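Long-range contact in periplasmic sugar-binding domain protein (Pseudomonas fluorescens Pf-5, PDB 3H75), which probably binds carbohydrate in the periplasm, as a two-domain member of the bacterial solute-binding protein 2 family: residues A[208-214]-A[235-241]. Sequence-based numbering, arbitrary orientation.
Sequences LVWSAND and LLFSGVN. With GOL (glycerol), chain D.
This buried contact pairs two neighbouring parallel strands of a beta-alpha-beta unit (strand 206-211, helix 214-226, strand 236-240) in one of the two alpha/beta domains of a periplasmic binding protein. The strand axes approach to 4.8 Å, with their N-to-C directions 9° apart. Register is fixed by L208 beside L236 and V209 beside F237 (CA-CA 4.9 and 4.8 Å), with V209 N donating to L236 O (2.8 Å) and S238 N to V209 O (3.1 Å). Beyond these the pairing loosens: S211 N reaches S238 O only weakly (3.4 Å), and a water accepts from S211 OG while donating to V209 O and S238 O. L208 and L236, both mt, meet on one sheet face (L208 CD2 to L236 CB 3.9 Å); on the other, V209 CB meets F237 CD1 at 3.5 Å, and F237 packs on A220, M221 and A224 of helix 214-226. After S211 the chain turns at A212 (phi/psi -71/-11), and N213 is that helix's N-cap, its OD1 accepting from M216 N. D214 N makes a weak hydrogen bond to V240 O (2.7 Å, 130°), while D214 (chi1 p) accepts from N241 ND2 at OD1 (3.0 Å); OD2 is hydrogen-bonded to S243 OG. Such C-terminal strand ends line the ligand cleft in this fold; glycerol, probably from crystallisation, sits here, also held by R163 and H262. Its O3 accepts from N213 ND2 (3.0 Å) and N241 ND2 (2.9 Å), and its O2 donates to N241 OD1 at 2.7 Å.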
ATOM      1  N   LEU A 208      17.502   9.512  11.769  1.00  7.36           N
ATOM      2  CA  LEU A 208      16.229   8.952  11.324  1.00  7.55           C
ATOM      3  C   LEU A 208      16.195   8.703   9.825  1.00  6.62           C
ATOM      4  O   LEU A 208      16.687   9.517   9.045  1.00  7.37           O
ATOM      5  CB  LEU A 208      15.075   9.895  11.669  1.00  7.94           C
ATOM      6  CG  LEU A 208      14.848  10.285  13.128  1.00  7.89           C
ATOM      7  CD1 LEU A 208      13.710  11.311  13.180  1.00  8.05           C
ATOM      8  CD2 LEU A 208      14.529   9.051  13.965  1.00  8.87           C
ATOM      9  N   VAL A 209      15.618   7.573   9.425  1.00  6.94           N
ATOM     10  CA  VAL A 209      15.472   7.245   8.011  1.00  6.38           C
ATOM     11  C   VAL A 209      14.024   6.832   7.760  1.00  5.90           C
ATOM     12  O   VAL A 209      13.568   5.783   8.224  1.00  7.12           O
ATOM     13  CB  VAL A 209      16.409   6.092   7.579  1.00  7.72           C
ATOM     14  CG1 VAL A 209      16.212   5.785   6.096  1.00  8.80           C
ATOM     15  CG2 VAL A 209      17.860   6.479   7.846  1.00  9.95           C
ATOM     16  N   TRP A 210      13.304   7.689   7.050  1.00  6.59           N
ATOM     17  CA  TRP A 210      11.903   7.469   6.690  1.00  6.00           C
ATOM     18  C   TRP A 210      11.912   6.831   5.301  1.00  7.66           C
ATOM     19  O   TRP A 210      12.569   7.341   4.396  1.00  7.61           O
ATOM     20  CB  TRP A 210      11.200   8.831   6.624  1.00  5.43           C
ATOM     21  CG  TRP A 210       9.737   8.856   6.249  1.00  6.91           C
ATOM     22  CD1 TRP A 210       8.679   8.989   7.103  1.00  7.20           C
ATOM     23  CD2 TRP A 210       9.186   8.889   4.922  1.00  7.91           C
ATOM     24  NE1 TRP A 210       7.507   9.117   6.393  1.00  5.89           N
ATOM     25  CE2 TRP A 210       7.789   9.059   5.053  1.00  6.21           C
ATOM     26  CE3 TRP A 210       9.738   8.798   3.637  1.00  6.88           C
ATOM     27  CZ2 TRP A 210       6.935   9.142   3.945  1.00  6.86           C
ATOM     28  CZ3 TRP A 210       8.886   8.881   2.529  1.00  8.56           C
ATOM     29  CH2 TRP A 210       7.500   9.053   2.696  1.00  6.31           C
ATOM     30  N   SER A 211      11.210   5.710   5.142  1.00  6.61           N
ATOM     31  CA  SER A 211      11.123   5.036   3.841  1.00  8.13           C
ATOM     32  C   SER A 211       9.669   4.783   3.475  1.00  7.68           C
ATOM     33  O   SER A 211       8.878   4.338   4.313  1.00  7.05           O
ATOM     34  CB  SER A 211      11.870   3.702   3.857  1.00  9.95           C
ATOM     35  OG  SER A 211      13.269   3.905   3.926  1.00 13.95           O
ATOM     36  N   ALA A 212       9.316   5.066   2.222  1.00  6.42           N
ATOM     37  CA  ALA A 212       7.944   4.877   1.763  1.00  6.99           C
ATOM     38  C   ALA A 212       7.544   3.411   1.634  1.00  8.27           C
ATOM     39  O   ALA A 212       6.381   3.104   1.416  1.00  7.09           O
ATOM     40  CB  ALA A 212       7.717   5.614   0.448  1.00  7.00           C
ATOM     41  N   ASN A 213       8.502   2.496   1.725  1.00  8.29           N
ATOM     42  CA  ASN A 213       8.144   1.081   1.717  1.00  8.41           C
ATOM     43  C   ASN A 213       9.218   0.291   2.450  1.00  8.13           C
ATOM     44  O   ASN A 213      10.281   0.839   2.779  1.00  7.43           O
ATOM     45  CB  ASN A 213       7.848   0.561   0.289  1.00  7.27           C
ATOM     46  CG  ASN A 213       9.064   0.057  -0.445  1.00 10.27           C
ATOM     47  OD1 ASN A 213      10.192   0.406  -0.127  1.00  9.14           O
ATOM     48  ND2 ASN A 213       8.827  -0.768  -1.467  1.00 10.39           N
ATOM     49  N   ASP A 214       8.929  -0.971   2.746  1.00  8.15           N
ATOM     50  CA  ASP A 214       9.860  -1.794   3.497  1.00  9.16           C
ATOM     51  C   ASP A 214      11.090  -2.256   2.733  1.00 10.38           C
ATOM     52  O   ASP A 214      12.168  -2.361   3.316  1.00  9.28           O
ATOM     53  CB  ASP A 214       9.126  -2.993   4.130  1.00  8.90           C
ATOM     54  CG  ASP A 214       8.473  -3.909   3.110  1.00 10.45           C
ATOM     55  OD1 ASP A 214       8.322  -3.524   1.932  1.00  9.50           O
ATOM     56  OD2 ASP A 214       8.092  -5.029   3.511  1.00 12.65           O
ATOM     57  N   LEU A 235      20.249   4.553  14.948  1.00 14.00           N
ATOM     58  CA  LEU A 235      19.688   5.015  13.684  1.00 13.15           C
ATOM     59  C   LEU A 235      18.340   4.318  13.558  1.00 13.12           C
ATOM     60  O   LEU A 235      18.274   3.090  13.522  1.00 11.95           O
ATOM     61  CB  LEU A 235      20.614   4.620  12.529  1.00 12.55           C
ATOM     62  CG  LEU A 235      20.260   5.093  11.119  1.00 13.89           C
ATOM     63  CD1 LEU A 235      20.143   6.612  11.092  1.00 13.16           C
ATOM     64  CD2 LEU A 235      21.332   4.622  10.141  1.00 14.76           C
ATOM     65  N   LEU A 236      17.261   5.096  13.503  1.00 10.83           N
ATOM     66  CA  LEU A 236      15.923   4.517  13.435  1.00 10.25           C
ATOM     67  C   LEU A 236      15.289   4.581  12.052  1.00  8.73           C
ATOM     68  O   LEU A 236      15.292   5.627  11.403  1.00  8.17           O
ATOM     69  CB  LEU A 236      15.018   5.198  14.460  1.00 11.03           C
ATOM     70  CG  LEU A 236      15.600   5.285  15.879  1.00 10.77           C
ATOM     71  CD1 LEU A 236      14.508   5.750  16.832  1.00 12.91           C
ATOM     72  CD2 LEU A 236      16.144   3.925  16.329  1.00 12.44           C
ATOM     73  N   PHE A 237      14.722   3.449  11.636  1.00  6.30           N
ATOM     74  CA  PHE A 237      14.097   3.283  10.325  1.00  5.56           C
ATOM     75  C   PHE A 237      12.604   2.989  10.377  1.00  6.09           C
ATOM     76  O   PHE A 237      12.124   2.289  11.273  1.00  6.44           O
ATOM     77  CB  PHE A 237      14.741   2.099   9.596  1.00  7.50           C
ATOM     78  CG  PHE A 237      16.184   2.292   9.273  1.00  7.36           C
ATOM     79  CD1 PHE A 237      16.569   2.634   7.983  1.00  7.56           C
ATOM     80  CD2 PHE A 237      17.163   2.114  10.248  1.00  8.75           C
ATOM     81  CE1 PHE A 237      17.909   2.797   7.658  1.00  7.11           C
ATOM     82  CE2 PHE A 237      18.513   2.277   9.934  1.00  8.54           C
ATOM     83  CZ  PHE A 237      18.885   2.618   8.637  1.00  7.98           C
ATOM     84  N   SER A 238      11.880   3.511   9.389  1.00  6.64           N
ATOM     85  CA  SER A 238      10.451   3.251   9.251  1.00  6.53           C
ATOM     86  C   SER A 238      10.211   2.667   7.858  1.00  7.32           C
ATOM     87  O   SER A 238      11.006   2.878   6.931  1.00  7.78           O
ATOM     88  CB  SER A 238       9.631   4.537   9.404  1.00  4.94           C
ATOM     89  OG  SER A 238       9.813   5.409   8.295  1.00  6.63           O
ATOM     90  N   GLY A 239       9.114   1.934   7.715  1.00  5.60           N
ATOM     91  CA  GLY A 239       8.771   1.351   6.429  1.00  6.53           C
ATOM     92  C   GLY A 239       7.286   1.064   6.313  1.00  6.59           C
ATOM     93  O   GLY A 239       6.547   1.163   7.296  1.00  6.19           O
ATOM     94  N   VAL A 240       6.855   0.720   5.099  1.00  6.75           N
ATOM     95  CA  VAL A 240       5.459   0.382   4.810  1.00  8.13           C
ATOM     96  C   VAL A 240       5.427  -0.972   4.098  1.00  9.29           C
ATOM     97  O   VAL A 240       6.284  -1.243   3.265  1.00  9.57           O
ATOM     98  CB  VAL A 240       4.807   1.424   3.876  1.00  7.73           C
ATOM     99  CG1 VAL A 240       3.347   1.065   3.638  1.00  9.47           C
ATOM    100  CG2 VAL A 240       4.907   2.811   4.481  1.00  8.67           C
ATOM    101  N   ASN A 241       4.432  -1.794   4.438  1.00  8.91           N
ATOM    102  CA  ASN A 241       4.186  -3.138   3.883  1.00  8.57           C
ATOM    103  C   ASN A 241       4.357  -4.199   4.974  1.00  8.95           C
ATOM    104  O   ASN A 241       4.375  -3.873   6.168  1.00  8.90           O
ATOM    105  CB  ASN A 241       5.114  -3.477   2.700  1.00  8.66           C
ATOM    106  CG  ASN A 241       4.905  -2.570   1.483  1.00  6.50           C
ATOM    107  OD1 ASN A 241       3.947  -1.801   1.409  1.00  8.08           O
ATOM    108  ND2 ASN A 241       5.814  -2.673   0.516  1.00  7.03           N
TER
HETATM  109  C1  GOL D 402       2.842   0.504  -2.785  1.00 19.28           C
HETATM  110  O1  GOL D 402       1.661   0.635  -2.121  1.00 23.36           O
HETATM  111  C2  GOL D 402       3.692  -0.428  -1.947  1.00 17.29           C
HETATM  112  O2  GOL D 402       3.839   0.072  -0.558  1.00 16.53           O
HETATM  113  C3  GOL D 402       5.041  -0.597  -2.674  1.00 16.98           C
HETATM  114  O3  GOL D 402       5.989  -1.400  -2.106  1.00 11.08           O
HETATM  115  O   HOH W   1      13.647   3.461   6.515  1.00 13.37           O